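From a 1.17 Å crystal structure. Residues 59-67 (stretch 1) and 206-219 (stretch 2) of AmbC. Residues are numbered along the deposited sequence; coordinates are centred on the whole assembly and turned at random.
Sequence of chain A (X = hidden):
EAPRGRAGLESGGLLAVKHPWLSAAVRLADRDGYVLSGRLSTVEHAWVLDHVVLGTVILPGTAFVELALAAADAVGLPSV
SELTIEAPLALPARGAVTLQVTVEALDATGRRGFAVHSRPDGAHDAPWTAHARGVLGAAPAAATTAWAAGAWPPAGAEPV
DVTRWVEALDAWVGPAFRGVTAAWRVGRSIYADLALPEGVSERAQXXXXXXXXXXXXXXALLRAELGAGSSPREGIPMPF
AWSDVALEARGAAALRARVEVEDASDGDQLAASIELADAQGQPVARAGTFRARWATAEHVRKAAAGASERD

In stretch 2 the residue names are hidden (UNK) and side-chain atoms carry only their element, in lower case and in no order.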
ATOM      1  N   LEU A  59      10.626  -2.625   1.134  1.00 14.82           N
ATOM      2  CA  LEU A  59       9.481  -2.024   1.785  1.00 15.38           C
ATOM      3  C   LEU A  59       8.244  -2.260   0.915  1.00 15.19           C
ATOM      4  O   LEU A  59       8.326  -2.149  -0.302  1.00 16.22           O
ATOM      5  CB  LEU A  59       9.752  -0.527   1.975  1.00 16.28           C
ATOM      6  CG  LEU A  59       8.813   0.218   2.941  1.00 16.62           C
ATOM      7  CD1 LEU A  59       8.973  -0.222   4.410  1.00 17.91           C
ATOM      8  CD2 LEU A  59       8.968   1.691   2.790  1.00 18.65           C
ATOM      9  N   PRO A  60       7.090  -2.609   1.485  1.00 14.85           N
ATOM     10  CA  PRO A  60       5.891  -2.704   0.638  1.00 15.11           C
ATOM     11  C   PRO A  60       5.555  -1.370  -0.002  1.00 14.52           C
ATOM     12  O   PRO A  60       5.647  -0.326   0.636  1.00 14.51           O
ATOM     13  CB  PRO A  60       4.790  -3.135   1.612  1.00 16.80           C
ATOM     14  CG  PRO A  60       5.268  -2.695   2.928  1.00 17.52           C
ATOM     15  CD  PRO A  60       6.770  -2.842   2.896  1.00 15.69           C
ATOM     16  N   GLY A  61       5.119  -1.401  -1.266  1.00 15.37           N
ATOM     17  CA  GLY A  61       4.693  -0.175  -1.926  1.00 15.76           C
ATOM     18  C   GLY A  61       3.546   0.542  -1.231  1.00 14.62           C
ATOM     19  O   GLY A  61       3.404   1.771  -1.354  1.00 15.17           O
ATOM     20  N   THR A  62       2.732  -0.213  -0.462  1.00 13.66           N
ATOM     21  CA  THR A  62       1.702   0.435   0.344  1.00 12.70           C
ATOM     22  C   THR A  62       2.286   1.351   1.405  1.00 12.65           C
ATOM     23  O   THR A  62       1.576   2.233   1.900  1.00 13.71           O
ATOM     24  CB  THR A  62       0.813  -0.605   1.018  1.00 13.49           C
ATOM     25  OG1 THR A  62       1.657  -1.469   1.772  1.00 13.19           O
ATOM     26  CG2 THR A  62      -0.002  -1.410   0.016  1.00 14.38           C
ATOM     27  N   ALA A  63       3.557   1.179   1.759  1.00 12.67           N
ATOM     28  CA  ALA A  63       4.185   2.137   2.658  1.00 12.89           C
ATOM     29  C   ALA A  63       4.403   3.495   1.982  1.00 12.91           C
ATOM     30  O   ALA A  63       4.329   4.536   2.648  1.00 13.81           O
ATOM     31  CB  ALA A  63       5.523   1.626   3.154  1.00 14.19           C
ATOM     32  N   PHE A  64       4.636   3.519   0.663  1.00 13.46           N
ATOM     33  CA  PHE A  64       4.737   4.794  -0.049  1.00 14.31           C
ATOM     34  C   PHE A  64       3.377   5.458  -0.105  1.00 13.94           C
ATOM     35  O   PHE A  64       3.281   6.675   0.015  1.00 14.34           O
ATOM     36  CB  PHE A  64       5.306   4.591  -1.455  1.00 15.57           C
ATOM     37  CG  PHE A  64       6.641   3.952  -1.485  1.00 18.60           C
ATOM     38  CD1 PHE A  64       7.687   4.403  -0.706  1.00 20.26           C
ATOM     39  CD2 PHE A  64       6.849   2.847  -2.288  1.00 20.26           C
ATOM     40  CE1 PHE A  64       8.940   3.755  -0.774  1.00 21.34           C
ATOM     41  CE2 PHE A  64       8.070   2.229  -2.364  1.00 21.99           C
ATOM     42  CZ  PHE A  64       9.085   2.632  -1.576  1.00 22.30           C
ATOM     43  N   VAL A  65       2.306   4.667  -0.235  1.00 14.29           N
ATOM     44  CA  VAL A  65       0.963   5.214  -0.152  1.00 14.06           C
ATOM     45  C   VAL A  65       0.723   5.854   1.207  1.00 13.37           C
ATOM     46  O   VAL A  65       0.196   6.968   1.305  1.00 13.58           O
ATOM     47  CB  VAL A  65      -0.078   4.145  -0.505  1.00 14.71           C
ATOM     48  CG1 VAL A  65      -1.468   4.683  -0.339  1.00 16.53           C
ATOM     49  CG2 VAL A  65       0.133   3.625  -1.926  1.00 16.88           C
ATOM     50  N   GLU A  66       1.084   5.146   2.279  1.00 12.84           N
ATOM     51  CA  GLU A  66       0.939   5.670   3.630  1.00 13.15           C
ATOM     52  C   GLU A  66       1.708   6.978   3.797  1.00 13.25           C
ATOM     53  O   GLU A  66       1.193   7.933   4.390  1.00 13.75           O
ATOM     54  CB  GLU A  66       1.406   4.611   4.640  1.00 13.89           C
ATOM     55  CG  GLU A  66       1.662   5.118   6.042  1.00 14.95           C
ATOM     56  CD  GLU A  66       0.426   5.609   6.792  1.00 16.40           C
ATOM     57  OE1 GLU A  66      -0.697   5.586   6.250  1.00 15.84           O
ATOM     58  OE2 GLU A  66       0.601   6.084   7.940  1.00 18.29           O
ATOM     59  N   LEU A  67       2.946   7.032   3.303  1.00 12.97           N
ATOM     60  CA  LEU A  67       3.718   8.260   3.437  1.00 13.99           C
ATOM     61  C   LEU A  67       3.075   9.401   2.656  1.00 13.71           C
ATOM     62  O   LEU A  67       3.040  10.541   3.134  1.00 14.55           O
ATOM     63  CB  LEU A  67       5.168   8.005   3.005  1.00 14.41           C
ATOM     64  CG  LEU A  67       5.965   7.131   3.998  1.00 15.46           C
ATOM     65  CD1 LEU A  67       7.236   6.621   3.369  1.00 18.50           C
ATOM     66  CD2 LEU A  67       6.232   7.895   5.282  1.00 17.54           C
ATOM     67  N   UNK A 206      -1.049   3.887  15.160  1.00 22.44           N
ATOM     68  CA  UNK A 206      -0.022   4.893  14.939  1.00 23.94           C
ATOM     69  C   UNK A 206       0.053   5.337  13.481  1.00 21.02           C
ATOM     70  O   UNK A 206       0.654   6.379  13.193  1.00 22.96           O
ATOM     71  o   UNK A 206       2.253   3.083  17.167  1.00 36.84           O
ATOM     72  c   UNK A 206       1.347   4.344  15.365  1.00 27.83           C
ATOM     73  c   UNK A 206       1.414   3.947  16.841  1.00 34.32           C
ATOM     74  o   UNK A 206       0.654   4.486  17.675  1.00 35.97           O
ATOM     75  N   UNK A 207      -0.530   4.574  12.563  1.00 17.94           N
ATOM     76  CA  UNK A 207      -0.452   4.855  11.140  1.00 16.77           C
ATOM     77  C   UNK A 207      -1.776   5.430  10.656  1.00 16.22           C
ATOM     78  O   UNK A 207      -2.820   5.241  11.276  1.00 17.61           O
ATOM     79  c   UNK A 207       3.592   3.058   9.960  1.00 16.34           C
ATOM     80  c   UNK A 207       1.563   2.127  11.546  1.00 16.50           C
ATOM     81  c   UNK A 207       3.866   2.144  10.932  1.00 17.15           C
ATOM     82  c   UNK A 207       2.304   3.518   9.778  1.00 15.93           C
ATOM     83  c   UNK A 207       2.858   1.681  11.733  1.00 17.90           C
ATOM     84  c   UNK A 207       1.270   3.042  10.564  1.00 16.51           C
ATOM     85  c   UNK A 207      -0.135   3.565  10.356  1.00 16.04           C
ATOM     86  N   UNK A 208      -1.727   6.107   9.516  1.00 16.26           N
ATOM     87  CA  UNK A 208      -2.959   6.466   8.848  1.00 15.93           C
ATOM     88  C   UNK A 208      -3.680   5.211   8.379  1.00 14.86           C
ATOM     89  O   UNK A 208      -4.826   4.945   8.764  1.00 15.77           O
ATOM     90  N   UNK A 209      -3.009   4.429   7.544  1.00 14.05           N
ATOM     91  CA  UNK A 209      -3.448   3.098   7.173  1.00 13.72           C
ATOM     92  C   UNK A 209      -2.219   2.203   7.177  1.00 13.78           C
ATOM     93  O   UNK A 209      -1.331   2.344   6.328  1.00 13.55           O
ATOM     94  c   UNK A 209      -5.596   1.103   6.376  1.00 17.81           C
ATOM     95  c   UNK A 209      -5.380   1.932   4.036  1.00 17.40           C
ATOM     96  c   UNK A 209      -4.147   3.122   5.826  1.00 14.86           C
ATOM     97  c   UNK A 209      -4.672   1.771   5.352  1.00 15.50           C
ATOM     98  N   UNK A 210      -2.147   1.311   8.168  1.00 13.65           N
ATOM     99  CA  UNK A 210      -0.963   0.506   8.323  1.00 14.03           C
ATOM    100  C   UNK A 210      -0.644  -0.156   6.984  1.00 13.05           C
ATOM    101  O   UNK A 210      -1.514  -0.815   6.388  1.00 13.16           O
ATOM    102  n   UNK A 210       1.669  -2.144  10.977  1.00 16.09           N
ATOM    103  n   UNK A 210       0.761  -2.076   9.031  1.00 13.77           N
ATOM    104  c   UNK A 210       1.756  -2.594   9.733  1.00 14.28           C
ATOM    105  c   UNK A 210       0.587  -1.297  11.070  1.00 15.52           C
ATOM    106  c   UNK A 210      -1.228  -0.581   9.367  1.00 14.16           C
ATOM    107  c   UNK A 210      -0.004  -1.272   9.850  1.00 14.22           C
ATOM    108  N   UNK A 211       0.588  -0.060   6.506  1.00 12.12           N
ATOM    109  CA  UNK A 211       0.906  -0.632   5.190  1.00 11.93           C
ATOM    110  C   UNK A 211       0.652  -2.109   5.059  1.00 12.63           C
ATOM    111  O   UNK A 211       0.338  -2.580   3.958  1.00 12.46           O
ATOM    112  c   UNK A 211       2.393  -0.275   5.031  1.00 12.25           C
ATOM    113  c   UNK A 211       1.651   0.828   7.010  1.00 13.03           C
ATOM    114  c   UNK A 211       2.538   0.997   5.798  1.00 12.65           C
ATOM    115  N   UNK A 212       0.788  -2.870   6.146  1.00 12.30           N
ATOM    116  CA  UNK A 212       0.504  -4.297   6.049  1.00 12.63           C
ATOM    117  C   UNK A 212      -0.990  -4.585   5.923  1.00 12.24           C
ATOM    118  O   UNK A 212      -1.374  -5.615   5.373  1.00 13.57           O
ATOM    119  c   UNK A 212       1.096  -5.052   7.242  1.00 14.17           C
ATOM    120  N   UNK A 213      -1.832  -3.665   6.374  1.00 12.98           N
ATOM    121  CA  UNK A 213      -3.267  -3.831   6.253  1.00 13.80           C
ATOM    122  C   UNK A 213      -3.738  -3.490   4.843  1.00 11.95           C
ATOM    123  O   UNK A 213      -4.495  -4.253   4.236  1.00 13.13           O
ATOM    124  c   UNK A 213      -3.956  -3.011   7.345  1.00 14.82           C
ATOM    125  c   UNK A 213      -5.458  -3.142   7.462  1.00 14.89           C
ATOM    126  c   UNK A 213      -5.888  -4.591   7.718  1.00 14.06           C
ATOM    127  c   UNK A 213      -5.935  -2.274   8.562  1.00 15.91           C
ATOM    128  N   UNK A 214      -3.233  -2.383   4.255  1.00 12.60           N
ATOM    129  CA  UNK A 214      -3.550  -2.149   2.857  1.00 12.75           C
ATOM    130  C   UNK A 214      -2.960  -3.257   1.977  1.00 13.12           C
ATOM    131  O   UNK A 214      -3.606  -3.706   1.027  1.00 13.58           O
ATOM    132  c   UNK A 214      -3.078  -0.761   2.427  1.00 13.22           C
ATOM    133  c   UNK A 214      -4.893  -0.460   0.693  1.00 13.78           C
ATOM    134  c   UNK A 214      -3.381  -0.420   0.964  1.00 13.36           C
ATOM    135  c   UNK A 214      -2.825   0.981   0.594  1.00 14.20           C
ATOM    136  N   UNK A 215      -1.765  -3.744   2.307  1.00 13.04           N
ATOM    137  CA  UNK A 215      -1.191  -4.831   1.522  1.00 12.07           C
ATOM    138  C   UNK A 215      -2.047  -6.097   1.570  1.00 11.94           C
ATOM    139  O   UNK A 215      -2.079  -6.864   0.601  1.00 13.14           O
ATOM    140  c   UNK A 215       0.224  -5.144   1.976  1.00 14.40           C
ATOM    141  c   UNK A 215       0.923  -6.061   1.018  1.00 15.23           C
ATOM    142  o   UNK A 215       1.366  -5.579  -0.044  1.00 16.55           O
ATOM    143  o   UNK A 215       1.037  -7.271   1.303  1.00 16.27           O
ATOM    144  N   UNK A 216      -2.787  -6.300   2.658  1.00 12.15           N
ATOM    145  CA  UNK A 216      -3.665  -7.467   2.741  1.00 12.55           C
ATOM    146  C   UNK A 216      -4.755  -7.435   1.684  1.00 11.92           C
ATOM    147  O   UNK A 216      -5.194  -8.491   1.220  1.00 11.89           O
ATOM    148  c   UNK A 216      -4.217  -7.593   4.162  1.00 13.39           C
ATOM    149  N   UNK A 217      -5.223  -6.243   1.286  1.00 11.63           N
ATOM    150  CA  UNK A 217      -6.162  -6.195   0.178  1.00 12.73           C
ATOM    151  C   UNK A 217      -5.528  -6.714  -1.106  1.00 12.60           C
ATOM    152  O   UNK A 217      -6.179  -7.415  -1.899  1.00 13.23           O
ATOM    153  c   UNK A 217      -6.696  -4.787  -0.006  1.00 12.95           C
ATOM    154  N   UNK A 218      -4.251  -6.372  -1.325  1.00 13.11           N
ATOM    155  CA  UNK A 218      -3.511  -6.905  -2.465  1.00 13.30           C
ATOM    156  C   UNK A 218      -3.319  -8.414  -2.351  1.00 12.73           C
ATOM    157  O   UNK A 218      -3.430  -9.130  -3.352  1.00 14.29           O
ATOM    158  c   UNK A 218      -3.095  -4.216  -3.733  1.00 20.97           C
ATOM    159  c   UNK A 218      -2.162  -4.688  -2.647  1.00 16.32           C
ATOM    160  c   UNK A 218      -2.150  -6.215  -2.588  1.00 13.81           C
ATOM    161  c   UNK A 218      -0.740  -4.200  -2.830  1.00 16.76           C
ATOM    162  N   UNK A 219      -3.021  -8.913  -1.146  1.00 12.65           N
ATOM    163  CA  UNK A 219      -2.900 -10.357  -0.942  1.00 12.88           C
ATOM    164  C   UNK A 219      -4.191 -11.063  -1.339  1.00 12.61           C
ATOM    165  O   UNK A 219      -4.155 -12.139  -1.940  1.00 12.45           O
ATOM    166  c   UNK A 219      -2.582 -10.654   0.522  1.00 13.11           C
ATOM    167  n   UNK A 219      -0.504  -9.013   3.022  1.00 13.92           N
ATOM    168  c   UNK A 219      -1.210 -10.033   2.514  1.00 13.45           C
ATOM    169  o   UNK A 219      -1.853 -10.821   3.216  1.00 13.26           O
ATOM    170  c   UNK A 219      -1.228 -10.171   1.015  1.00 14.09           C
TER
HETATM  171  O   HOH W   1      -0.948   1.695   3.513  1.00 16.34           O
HETATM  172  O   HOH W   2       2.576  -3.236  -1.173  1.00 21.75           O

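Position 206 carries two carbons, the second bearing two oxygens, a short carboxylate; an amide would place a nitrogen there. Its end leads away from stretch 1, and it is Asp 206. At position 207 one carbon leads to a six-membered all-carbon ring with no oxygen attached; Glu 66 OE2 lies 3.6 Å from the CB of position 207, near the plane of the ring at its edge. This is Phe 207.

Position 208 has no side-chain atoms, and its N donates to Glu 66 OE2 at 2.8 Å; this is Gly 208. An ideal CB here would lie only 3.0 Å from Glu 66 OE1, so the bare backbone suits this close approach. Position 209 holds four carbons forked at the second, and its backbone makes its main contact, the N of position 209 donating to Glu 66 OE1 at 2.9 Å with a nearly straight angle of 172°. The fork is the pattern of leucine, Leu 209.

At position 210 one carbon precedes a five-membered ring of three carbons and two nitrogens; its CA-to-CB bond points away from stretch 1, and it is His 210. It caps the helix that follows: His 210 ND1 accepts from the backbone N of position 212 at 3.0 Å. The three carbons of position 211 close a ring onto the backbone N and touch Pro 60, Thr 62, Ala 63 and Glu 66, which makes it Pro 211. Its CG lies 3.7 Å from Ala 63 CA and 4.0 Å from Glu 66 CB, while its CB is 4.3 Å from Pro 60 CG.

Position 212 has a single carbon turned away from stretch 1, Ala 212. Position 213 has four carbons forked at the second, and its CA-to-CB bond too points away; it is Leu 213. Position 214 has the same four carbons forked at the second, its CA-to-CB bond points toward stretch 1, and it touches Thr 62 and Val 65; it is Leu 214, whose CG packs 3.6 Å from Thr 62 CG2 and whose CD2 is 4.1 Å from Val 65 CG1.

Position 215 has two carbons and two terminal oxygens and lies against Thr 62: Asp 215. Its OD1 accepts from water 2, which in turn accepts from Thr 62 N. Positions 216 and 217 each have one carbon, beyond reach of stretch 1, and are Ala 216 and Ala 217. At position 218 four carbons fork at the second and touch Thr 62; Leu 218 places CD1 4.1 Å from Thr 62 CG2. Position 219 has three carbons, the third bearing one oxygen and one nitrogen, and does not reach stretch 1, so it is Gln 219; its NE2 donates to Asp 215 OD2 at 2.9 Å.

The contact rests on two residues one helical turn apart. Thr 62 fits as a knob among Pro 211, Leu 214, Asp 215 and Leu 218, and its OG1 donates to Pro 211 O at 2.8 Å, an oxygen that also accepts from Asp 215 N within the helix. Glu 66 receives two successive amides of the loop before that helix, one on each carboxylate oxygen. Between them Pro 211 packs against Ala 63, and water 1 donates to both Thr 62 O and Leu 209 O.

Stretch 2 206-219: DFGLHPALLDAALQ
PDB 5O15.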